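Local coordinates for protein glycerol-3-phosphate dehydrogenase [NAD(+)] (Dunaliella salina, PDB 6IUY) that probably interconverts sn-glycerol 3-phosphate and dihydroxyacetone phosphate with NAD, and through its two-domain build converts dihydroxyacetone phosphate directly to glycerol, at residues C39-V42 with D43-T47; Y428-R431 with E432-S435; L436-Q439 with L440-P444. One frame throughout, in Å; residues are numbered along the deposited sequence.

Contact 1: C39-V42 with D43-T47; sequences CFDV and DRTVT. With MG (magnesium ion), chain F; GOL (glycerol), chain E.
Phe40 sets its CB against Val46, whose CG2 methyl lies 3.8 Å from it; the two side chains run roughly perpendicular. The touch lies at the root of a magnesium loop of the haloacid dehalogenase (HAD) type: Asp41, Asp43 and Thr45 lie at the C-terminal end of strand 37-40 and in the loop beyond, in an order consistent with the DxDx(T/V) signature of that family. The loop illustrates how one tight loop can present both a carboxylate and a carbonyl to the same cation. With CG of Asp41 anti to the backbone N (chi1 174°), its OD2 binds magnesium at 2.1 Å, and Asp43 contributes its backbone O, also at 2.1 Å from the metal. Asp206 adds a further ligand. The other oxygen of Asp41, OD1, forms a salt bridge with Lys185 and accepts a weak hydrogen bond from glycerol O3, while Asp43 turns OD1 to glycerol O2, again weakly, and OD2 to Ser51 N. Close by, the CG2 methyl of Thr45 packs 3.6 Å from Asp41 CB. Three successive amides converge on Val42 O and fix the turn. Thr45 N approaches from well above the carbonyl plane, whereas Val46 N, 3.0 Å from Val42 O, is only modestly tilted from it. The straightest of the three is Thr47 N, whose N-H points at Val42 O at 167°.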
ATOM      1  N   CYS A  39     -35.012  16.232  13.096  1.00 51.34           N
ATOM      2  CA  CYS A  39     -36.236  15.466  12.842  1.00 50.71           C
ATOM      3  C   CYS A  39     -37.469  16.369  12.714  1.00 54.20           C
ATOM      4  O   CYS A  39     -37.749  17.189  13.596  1.00 50.35           O
ATOM      5  CB  CYS A  39     -36.448  14.438  13.947  1.00 45.33           C
ATOM      6  SG  CYS A  39     -35.014  13.383  14.224  1.00 54.25           S
ATOM      7  N   PHE A  40     -38.204  16.224  11.616  1.00 50.74           N
ATOM      8  CA  PHE A  40     -39.357  17.082  11.388  1.00 53.64           C
ATOM      9  C   PHE A  40     -40.658  16.309  11.577  1.00 56.39           C
ATOM     10  O   PHE A  40     -40.820  15.206  11.040  1.00 52.90           O
ATOM     11  CB  PHE A  40     -39.332  17.691   9.983  1.00 52.72           C
ATOM     12  CG  PHE A  40     -38.335  18.804   9.809  1.00 54.83           C
ATOM     13  CD1 PHE A  40     -36.978  18.533   9.708  1.00 51.93           C
ATOM     14  CD2 PHE A  40     -38.758  20.119   9.704  1.00 54.77           C
ATOM     15  CE1 PHE A  40     -36.058  19.557   9.537  1.00 55.26           C
ATOM     16  CE2 PHE A  40     -37.847  21.151   9.533  1.00 55.82           C
ATOM     17  CZ  PHE A  40     -36.493  20.872   9.450  1.00 59.43           C
ATOM     18  N   ASP A  41     -41.585  16.898  12.324  1.00 56.72           N
ATOM     19  CA  ASP A  41     -42.951  16.396  12.350  1.00 55.90           C
ATOM     20  C   ASP A  41     -43.549  16.741  11.005  1.00 57.41           C
ATOM     21  O   ASP A  41     -43.148  17.730  10.405  1.00 62.05           O
ATOM     22  CB  ASP A  41     -43.758  17.018  13.490  1.00 60.70           C
ATOM     23  CG  ASP A  41     -45.232  16.620  13.458  1.00 62.62           C
ATOM     24  OD1 ASP A  41     -45.548  15.405  13.484  1.00 62.12           O
ATOM     25  OD2 ASP A  41     -46.070  17.535  13.385  1.00 62.85           O
ATOM     26  N   VAL A  42     -44.480  15.925  10.513  1.00 57.68           N
ATOM     27  CA  VAL A  42     -45.137  16.200   9.238  1.00 56.87           C
ATOM     28  C   VAL A  42     -46.268  17.217   9.381  1.00 62.37           C
ATOM     29  O   VAL A  42     -46.188  18.345   8.870  1.00 58.61           O
ATOM     30  CB  VAL A  42     -45.707  14.913   8.621  1.00 56.50           C
ATOM     31  CG1 VAL A  42     -46.614  15.238   7.452  1.00 56.45           C
ATOM     32  CG2 VAL A  42     -44.582  14.003   8.177  1.00 59.17           C
ATOM     33  N   ASP A  43     -47.311  16.810  10.103  1.00 64.48           N
ATOM     34  CA  ASP A  43     -48.540  17.590  10.245  1.00 62.82           C
ATOM     35  C   ASP A  43     -48.370  18.959  10.910  1.00 60.80           C
ATOM     36  O   ASP A  43     -48.138  19.066  12.118  1.00 60.98           O
ATOM     37  CB  ASP A  43     -49.571  16.766  11.016  1.00 69.12           C
ATOM     38  CG  ASP A  43     -49.987  15.518  10.261  1.00 67.95           C
ATOM     39  OD1 ASP A  43     -49.516  14.412  10.615  1.00 73.14           O
ATOM     40  OD2 ASP A  43     -50.764  15.652   9.296  1.00 65.64           O
ATOM     41  N   ARG A  44     -48.503  19.992  10.078  1.00 60.87           N
ATOM     42  CA  ARG A  44     -48.472  21.412  10.454  1.00 67.94           C
ATOM     43  C   ARG A  44     -47.080  21.954  10.794  1.00 67.42           C
ATOM     44  O   ARG A  44     -46.956  23.087  11.275  1.00 62.95           O
ATOM     45  CB  ARG A  44     -49.433  21.684  11.615  1.00 65.42           C
ATOM     46  CG  ARG A  44     -50.896  21.664  11.197  1.00 67.44           C
ATOM     47  CD  ARG A  44     -51.803  22.007  12.376  1.00 79.18           C
ATOM     48  NE  ARG A  44     -53.108  21.353  12.294  1.00 77.98           N
ATOM     49  CZ  ARG A  44     -53.314  20.070  12.578  1.00 81.20           C
ATOM     50  NH1 ARG A  44     -52.299  19.298  12.952  1.00 76.41           N
ATOM     51  NH2 ARG A  44     -54.534  19.555  12.481  1.00 85.77           N
ATOM     52  N   THR A  45     -46.033  21.173  10.524  1.00 64.98           N
ATOM     53  CA  THR A  45     -44.684  21.730  10.577  1.00 63.05           C
ATOM     54  C   THR A  45     -44.058  21.683   9.185  1.00 63.77           C
ATOM     55  O   THR A  45     -43.410  22.637   8.759  1.00 66.85           O
ATOM     56  CB  THR A  45     -43.779  20.994  11.578  1.00 62.39           C
ATOM     57  OG1 THR A  45     -43.098  19.925  10.915  1.00 65.62           O
ATOM     58  CG2 THR A  45     -44.590  20.466  12.741  1.00 59.25           C
ATOM     59  N   VAL A  46     -44.277  20.585   8.468  1.00 62.52           N
ATOM     60  CA  VAL A  46     -43.824  20.465   7.082  1.00 57.79           C
ATOM     61  C   VAL A  46     -44.962  20.707   6.101  1.00 65.07           C
ATOM     62  O   VAL A  46     -44.767  21.294   5.034  1.00 67.84           O
ATOM     63  CB  VAL A  46     -43.204  19.074   6.813  1.00 57.38           C
ATOM     64  CG1 VAL A  46     -43.164  18.774   5.326  1.00 56.45           C
ATOM     65  CG2 VAL A  46     -41.810  18.990   7.423  1.00 56.24           C
ATOM     66  N   THR A  47     -46.154  20.244   6.458  1.00 63.63           N
ATOM     67  CA  THR A  47     -47.328  20.472   5.627  1.00 69.71           C
ATOM     68  C   THR A  47     -48.171  21.634   6.167  1.00 70.81           C
ATOM     69  O   THR A  47     -48.292  21.820   7.386  1.00 68.59           O
ATOM     70  CB  THR A  47     -48.206  19.202   5.529  1.00 68.50           C
ATOM     71  OG1 THR A  47     -47.389  18.079   5.186  1.00 67.26           O
ATOM     72  CG2 THR A  47     -49.304  19.378   4.489  1.00 75.08           C
TER
HETATM   73 MG    MG F 704     -48.026  18.156  14.007  1.00 59.38          MG
HETATM   74  C1  GOL E 703     -50.356  16.459  14.698  0.96 72.56           C
HETATM   75  O1  GOL E 703     -50.730  17.184  15.852  0.96 74.37           O
HETATM   76  C2  GOL E 703     -50.438  14.966  14.961  0.96 67.99           C
HETATM   77  O2  GOL E 703     -50.733  14.313  13.746  0.96 69.16           O
HETATM   78  C3  GOL E 703     -49.137  14.443  15.563  0.96 72.01           C
HETATM   79  O3  GOL E 703     -48.288  13.856  14.587  0.96 68.14           O

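Contact 2: Y428-R431 with E432-S435; sequences YANR and ESGS
Ser433 OG donates to Asn430 OD1 at 3.0 Å, arriving above the plane of the amide, 39° out of it. Asn430 holds the N-cap position, and its CG, lodged between the backbone N and the carbonyl carbon (chi1 38°), brings OD1 within reach of the hydroxyl three residues on. The backbone of the same residue takes part too: Gly434 N reaches Asn430 O in a weak bond of 3.5 Å. The bent chain of Glu432 brings its carboxylate beside Asn430. There OE1 stands 3.7 Å from Asn430 OD1, with amide and carboxylate planes nearly parallel, and OE2 comes equally close to Arg431 N; a negative group at this end of a helix would be expected to suit the helix dipole. An alanine at Asn430 is likely to leave the buried Ser433 hydroxyl without its acceptor and free to turn. All this takes place where strand 422-427 of the dehydrogenase part turns into helix 431-441, a strand-to-helix connection whose N-cap residue is tied by its side chain to the Ser433 hydroxyl. Further out, Tyr428 rests its CB 3.6 Å from Gly434 CA, while Arg431 CA lies over one face of the Tyr428 ring, 3.9 Å from its plane and nearer its edge than its centre. Close packing leaves little room at Gly434, since a CB there would clash with Tyr428 CD2. Nearby, Ser405 of strand 404-408 touches both Tyr428 and Ser433.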
ATOM      1  N   TYR A 428      -9.493  13.125   8.643  1.00 45.05           N
ATOM      2  CA  TYR A 428     -10.269  14.020   9.505  1.00 45.63           C
ATOM      3  C   TYR A 428      -9.982  13.809  10.980  1.00 45.58           C
ATOM      4  O   TYR A 428      -9.707  12.689  11.427  1.00 50.02           O
ATOM      5  CB  TYR A 428     -11.775  13.864   9.232  1.00 44.04           C
ATOM      6  CG  TYR A 428     -12.309  12.444   9.290  1.00 52.86           C
ATOM      7  CD1 TYR A 428     -12.417  11.762  10.503  1.00 51.96           C
ATOM      8  CD2 TYR A 428     -12.727  11.789   8.133  1.00 48.94           C
ATOM      9  CE1 TYR A 428     -12.911  10.468  10.553  1.00 48.46           C
ATOM     10  CE2 TYR A 428     -13.234  10.496   8.181  1.00 49.34           C
ATOM     11  CZ  TYR A 428     -13.322   9.848   9.392  1.00 50.47           C
ATOM     12  OH  TYR A 428     -13.811   8.567   9.434  1.00 52.62           O
ATOM     13  N   ALA A 429     -10.045  14.906  11.731  1.00 47.82           N
ATOM     14  CA  ALA A 429      -9.817  14.884  13.168  1.00 51.43           C
ATOM     15  C   ALA A 429     -10.981  14.185  13.850  1.00 46.08           C
ATOM     16  O   ALA A 429     -10.814  13.483  14.845  1.00 53.38           O
ATOM     17  CB  ALA A 429      -9.646  16.318  13.704  1.00 48.82           C
ATOM     18  N   ASN A 430     -12.163  14.416  13.296  1.00 44.81           N
ATOM     19  CA  ASN A 430     -13.393  13.758  13.697  1.00 49.09           C
ATOM     20  C   ASN A 430     -14.295  13.777  12.483  1.00 49.71           C
ATOM     21  O   ASN A 430     -14.032  14.520  11.543  1.00 52.62           O
ATOM     22  CB  ASN A 430     -14.036  14.461  14.891  1.00 50.91           C
ATOM     23  CG  ASN A 430     -13.893  15.957  14.814  1.00 54.77           C
ATOM     24  OD1 ASN A 430     -14.545  16.610  13.993  1.00 54.08           O
ATOM     25  ND2 ASN A 430     -13.018  16.514  15.654  1.00 53.96           N
ATOM     26  N   ARG A 431     -15.343  12.965  12.483  1.00 53.84           N
ATOM     27  CA  ARG A 431     -16.147  12.747  11.278  1.00 54.18           C
ATOM     28  C   ARG A 431     -16.908  13.969  10.779  1.00 56.03           C
ATOM     29  O   ARG A 431     -17.211  14.067   9.583  1.00 53.45           O
ATOM     30  CB  ARG A 431     -17.155  11.617  11.518  1.00 63.57           C
ATOM     31  CG  ARG A 431     -16.674  10.232  11.106  1.00 68.59           C
ATOM     32  CD  ARG A 431     -17.622   9.156  11.622  1.00 77.25           C
ATOM     33  NE  ARG A 431     -17.201   7.812  11.233  1.00 84.99           N
ATOM     34  CZ  ARG A 431     -17.725   6.697  11.736  1.00 91.49           C
ATOM     35  NH1 ARG A 431     -18.680   6.774  12.657  1.00 89.02           N
ATOM     36  NH2 ARG A 431     -17.287   5.507  11.330  1.00 92.76           N
ATOM     37  N   GLU A 432     -17.253  14.881  11.680  1.00 53.91           N
ATOM     38  CA  GLU A 432     -18.011  16.055  11.263  1.00 56.03           C
ATOM     39  C   GLU A 432     -17.135  16.950  10.388  1.00 53.77           C
ATOM     40  O   GLU A 432     -17.589  17.491   9.375  1.00 56.22           O
ATOM     41  CB  GLU A 432     -18.538  16.822  12.480  1.00 54.37           C
ATOM     42  CG  GLU A 432     -19.263  15.928  13.487  1.00 55.63           C
ATOM     43  CD  GLU A 432     -18.346  15.400  14.575  1.00 63.68           C
ATOM     44  OE1 GLU A 432     -17.906  16.222  15.416  1.00 67.99           O
ATOM     45  OE2 GLU A 432     -18.064  14.176  14.599  1.00 65.41           O
ATOM     46  N   SER A 433     -15.875  17.102  10.785  1.00 52.70           N
ATOM     47  CA  SER A 433     -14.921  17.891  10.014  1.00 48.18           C
ATOM     48  C   SER A 433     -14.796  17.341   8.593  1.00 50.27           C
ATOM     49  O   SER A 433     -14.887  18.091   7.621  1.00 53.84           O
ATOM     50  CB  SER A 433     -13.543  17.892  10.690  1.00 49.51           C
ATOM     51  OG  SER A 433     -13.558  18.534  11.949  1.00 56.28           O
ATOM     52  N   GLY A 434     -14.585  16.030   8.486  1.00 50.38           N
ATOM     53  CA  GLY A 434     -14.358  15.382   7.209  1.00 45.63           C
ATOM     54  C   GLY A 434     -15.371  15.783   6.171  1.00 50.12           C
ATOM     55  O   GLY A 434     -15.020  16.093   5.039  1.00 48.71           O
ATOM     56  N   SER A 435     -16.636  15.808   6.570  1.00 52.95           N
ATOM     57  CA  SER A 435     -17.718  16.182   5.672  1.00 45.42           C
ATOM     58  C   SER A 435     -17.587  17.625   5.134  1.00 49.87           C
ATOM     59  O   SER A 435     -17.790  17.888   3.940  1.00 48.55           O
ATOM     60  CB  SER A 435     -19.059  16.015   6.396  1.00 49.97           C
ATOM     61  OG  SER A 435     -20.108  16.585   5.626  1.00 50.50           O
TER

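Contact 3: L436-Q439 with L440-P444; sequences LWQQ and LFQRP
Trp437 and Phe441 both set CG anti to the carbonyl carbon (chi1 -65° and -79°), and one helical turn apart this sends the two side chains off the helix in the same direction, so that Trp437 CE3 comes 3.9 Å from Phe441 CE2. Leu440 turns its CG anti to the backbone N instead, which delivers CD2 to the indole edge, near the ring plane and 3.4 Å from Trp437 CZ3. The edge of the phenyl ring in turn faces the backbone: Phe441 CD2 lies 3.5 Å from Trp437 O. Helix 431-441 is the crossover of a beta-alpha-beta unit between strands 422-427 and 446-451, and its apolar side exemplifies how such a helix covers its sheet. Trp437 and Phe441 meet Ile376 of strand 374-377, while Leu440 reaches Val275 and Thr279 of helix 266-282. Regular i to i+4 bonds run to the last turn, ending with Gln442 N on Gln438 O at 2.9 Å. Along a neighbouring side of the helix, Gln438 and Gln442 extend together with their amide planes almost perpendicular; Gln438 NE2 gives Gln442 OE1 a weak but straight bond of 3.4 Å, and the same oxygen accepts from Ile448 N.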
ATOM      1  N   LEU A 436     -17.284  18.557   6.032  1.00 47.10           N
ATOM      2  CA  LEU A 436     -17.057  19.958   5.676  1.00 46.03           C
ATOM      3  C   LEU A 436     -15.877  20.099   4.710  1.00 45.39           C
ATOM      4  O   LEU A 436     -16.012  20.641   3.614  1.00 44.85           O
ATOM      5  CB  LEU A 436     -16.798  20.778   6.947  1.00 46.78           C
ATOM      6  CG  LEU A 436     -16.717  22.307   6.825  1.00 48.22           C
ATOM      7  CD1 LEU A 436     -18.108  22.896   6.638  1.00 46.97           C
ATOM      8  CD2 LEU A 436     -16.013  22.927   8.040  1.00 45.27           C
ATOM      9  N   TRP A 437     -14.722  19.585   5.118  1.00 43.49           N
ATOM     10  CA  TRP A 437     -13.533  19.639   4.273  1.00 43.21           C
ATOM     11  C   TRP A 437     -13.743  19.006   2.898  1.00 45.70           C
ATOM     12  O   TRP A 437     -13.281  19.542   1.881  1.00 46.12           O
ATOM     13  CB  TRP A 437     -12.360  18.979   4.985  1.00 39.87           C
ATOM     14  CG  TRP A 437     -11.947  19.719   6.207  1.00 43.60           C
ATOM     15  CD1 TRP A 437     -11.778  19.211   7.458  1.00 43.02           C
ATOM     16  CD2 TRP A 437     -11.670  21.127   6.305  1.00 41.57           C
ATOM     17  NE1 TRP A 437     -11.385  20.210   8.324  1.00 39.00           N
ATOM     18  CE2 TRP A 437     -11.327  21.391   7.637  1.00 41.38           C
ATOM     19  CE3 TRP A 437     -11.665  22.175   5.387  1.00 43.98           C
ATOM     20  CZ2 TRP A 437     -10.988  22.674   8.076  1.00 42.97           C
ATOM     21  CZ3 TRP A 437     -11.308  23.438   5.821  1.00 37.07           C
ATOM     22  CH2 TRP A 437     -10.986  23.678   7.151  1.00 40.78           C
ATOM     23  N   GLN A 438     -14.451  17.883   2.842  1.00 47.53           N
ATOM     24  CA  GLN A 438     -14.652  17.234   1.556  1.00 42.84           C
ATOM     25  C   GLN A 438     -15.478  18.103   0.643  1.00 39.86           C
ATOM     26  O   GLN A 438     -15.172  18.227  -0.553  1.00 41.76           O
ATOM     27  CB  GLN A 438     -15.318  15.865   1.707  1.00 44.22           C
ATOM     28  CG  GLN A 438     -15.533  15.166   0.363  1.00 38.97           C
ATOM     29  CD  GLN A 438     -16.083  13.746   0.517  1.00 45.29           C
ATOM     30  OE1 GLN A 438     -16.690  13.405   1.533  1.00 50.66           O
ATOM     31  NE2 GLN A 438     -15.870  12.923  -0.495  1.00 47.34           N
ATOM     32  N   GLN A 439     -16.535  18.704   1.190  1.00 44.05           N
ATOM     33  CA  GLN A 439     -17.367  19.616   0.411  1.00 44.93           C
ATOM     34  C   GLN A 439     -16.530  20.820  -0.037  1.00 41.52           C
ATOM     35  O   GLN A 439     -16.691  21.304  -1.138  1.00 41.86           O
ATOM     36  CB  GLN A 439     -18.605  20.071   1.211  1.00 48.85           C
ATOM     37  CG  GLN A 439     -19.478  21.115   0.478  1.00 52.33           C
ATOM     38  CD  GLN A 439     -20.802  21.430   1.208  1.00 62.36           C
ATOM     39  OE1 GLN A 439     -21.099  20.863   2.269  1.00 62.69           O
ATOM     40  NE2 GLN A 439     -21.595  22.336   0.634  1.00 53.79           N
ATOM     41  N   LEU A 440     -15.605  21.270   0.803  1.00 39.45           N
ATOM     42  CA  LEU A 440     -14.787  22.432   0.451  1.00 46.56           C
ATOM     43  C   LEU A 440     -13.774  22.135  -0.678  1.00 47.78           C
ATOM     44  O   LEU A 440     -13.695  22.875  -1.669  1.00 45.54           O
ATOM     45  CB  LEU A 440     -14.062  22.938   1.694  1.00 42.23           C
ATOM     46  CG  LEU A 440     -13.502  24.356   1.683  1.00 46.21           C
ATOM     47  CD1 LEU A 440     -14.589  25.356   1.300  1.00 44.27           C
ATOM     48  CD2 LEU A 440     -12.905  24.675   3.049  1.00 38.78           C
ATOM     49  N   PHE A 441     -13.031  21.036  -0.543  1.00 40.65           N
ATOM     50  CA  PHE A 441     -11.926  20.721  -1.452  1.00 42.51           C
ATOM     51  C   PHE A 441     -12.261  19.872  -2.688  1.00 44.23           C
ATOM     52  O   PHE A 441     -11.600  19.995  -3.720  1.00 45.33           O
ATOM     53  CB  PHE A 441     -10.820  20.001  -0.683  1.00 36.25           C
ATOM     54  CG  PHE A 441      -9.943  20.911   0.126  1.00 39.43           C
ATOM     55  CD1 PHE A 441      -8.848  21.536  -0.458  1.00 39.07           C
ATOM     56  CD2 PHE A 441     -10.186  21.114   1.479  1.00 37.88           C
ATOM     57  CE1 PHE A 441      -8.022  22.353   0.284  1.00 36.34           C
ATOM     58  CE2 PHE A 441      -9.364  21.937   2.234  1.00 40.57           C
ATOM     59  CZ  PHE A 441      -8.282  22.559   1.639  1.00 39.64           C
ATOM     60  N   GLN A 442     -13.247  18.988  -2.608  1.00 45.33           N
ATOM     61  CA  GLN A 442     -13.506  18.116  -3.756  1.00 40.25           C
ATOM     62  C   GLN A 442     -14.059  18.864  -4.967  1.00 41.82           C
ATOM     63  O   GLN A 442     -15.105  19.530  -4.887  1.00 44.57           O
ATOM     64  CB  GLN A 442     -14.470  16.988  -3.384  1.00 41.07           C
ATOM     65  CG  GLN A 442     -14.739  16.005  -4.520  1.00 40.48           C
ATOM     66  CD  GLN A 442     -15.279  14.682  -4.003  1.00 46.86           C
ATOM     67  OE1 GLN A 442     -14.539  13.866  -3.445  1.00 50.15           O
ATOM     68  NE2 GLN A 442     -16.582  14.480  -4.156  1.00 42.71           N
ATOM     69  N   ARG A 443     -13.361  18.723  -6.092  1.00 37.32           N
ATOM     70  CA  ARG A 443     -13.781  19.280  -7.374  1.00 40.73           C
ATOM     71  C   ARG A 443     -13.967  18.134  -8.376  1.00 40.18           C
ATOM     72  O   ARG A 443     -13.638  16.994  -8.076  1.00 43.53           O
ATOM     73  CB  ARG A 443     -12.745  20.292  -7.882  1.00 43.14           C
ATOM     74  CG  ARG A 443     -12.211  21.247  -6.807  1.00 40.08           C
ATOM     75  CD  ARG A 443     -13.296  22.190  -6.382  1.00 33.17           C
ATOM     76  NE  ARG A 443     -14.074  22.593  -7.546  1.00 42.75           N
ATOM     77  CZ  ARG A 443     -15.390  22.804  -7.541  1.00 41.21           C
ATOM     78  NH1 ARG A 443     -16.089  22.645  -6.416  1.00 41.63           N
ATOM     79  NH2 ARG A 443     -16.002  23.164  -8.664  1.00 41.90           N
ATOM     80  N   PRO A 444     -14.505  18.416  -9.563  1.00 39.52           N
ATOM     81  CA  PRO A 444     -14.640  17.303 -10.514  1.00 46.07           C
ATOM     82  C   PRO A 444     -13.295  16.761 -10.989  1.00 48.85           C
ATOM     83  O   PRO A 444     -13.253  15.640 -11.485  1.00 49.87           O
ATOM     84  CB  PRO A 444     -15.413  17.921 -11.677  1.00 44.08           C
ATOM     85  CG  PRO A 444     -16.128  19.085 -11.075  1.00 50.33           C
ATOM     86  CD  PRO A 444     -15.205  19.621 -10.022  1.00 43.96           C
TER
HETATM   87  O   HOH W   1     -17.017  20.097  -3.480  1.00 43.38           O

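How the contacts relate
Contacts 2 and 3 are consecutive lengths of one element: contact 2 starts helix 431-441 and contact 3 finishes it, their centres about 12 Å apart. Contact 1 belongs to the other half of the di-domain enzyme, about 30 Å from contact 2 and 32 Å from contact 3 between centres; the nearest atoms are still about 16 and 17 Å away, so neither touches it. Only contact 1 sits on a ligand site, the magnesium centre. Contact 3 approaches the second site indirectly, with the Phe441 side chain about 6 Å from that of Trp267 of the NAD pocket, 10 Å from NAD and 14 Å from dihydroxyacetone phosphate.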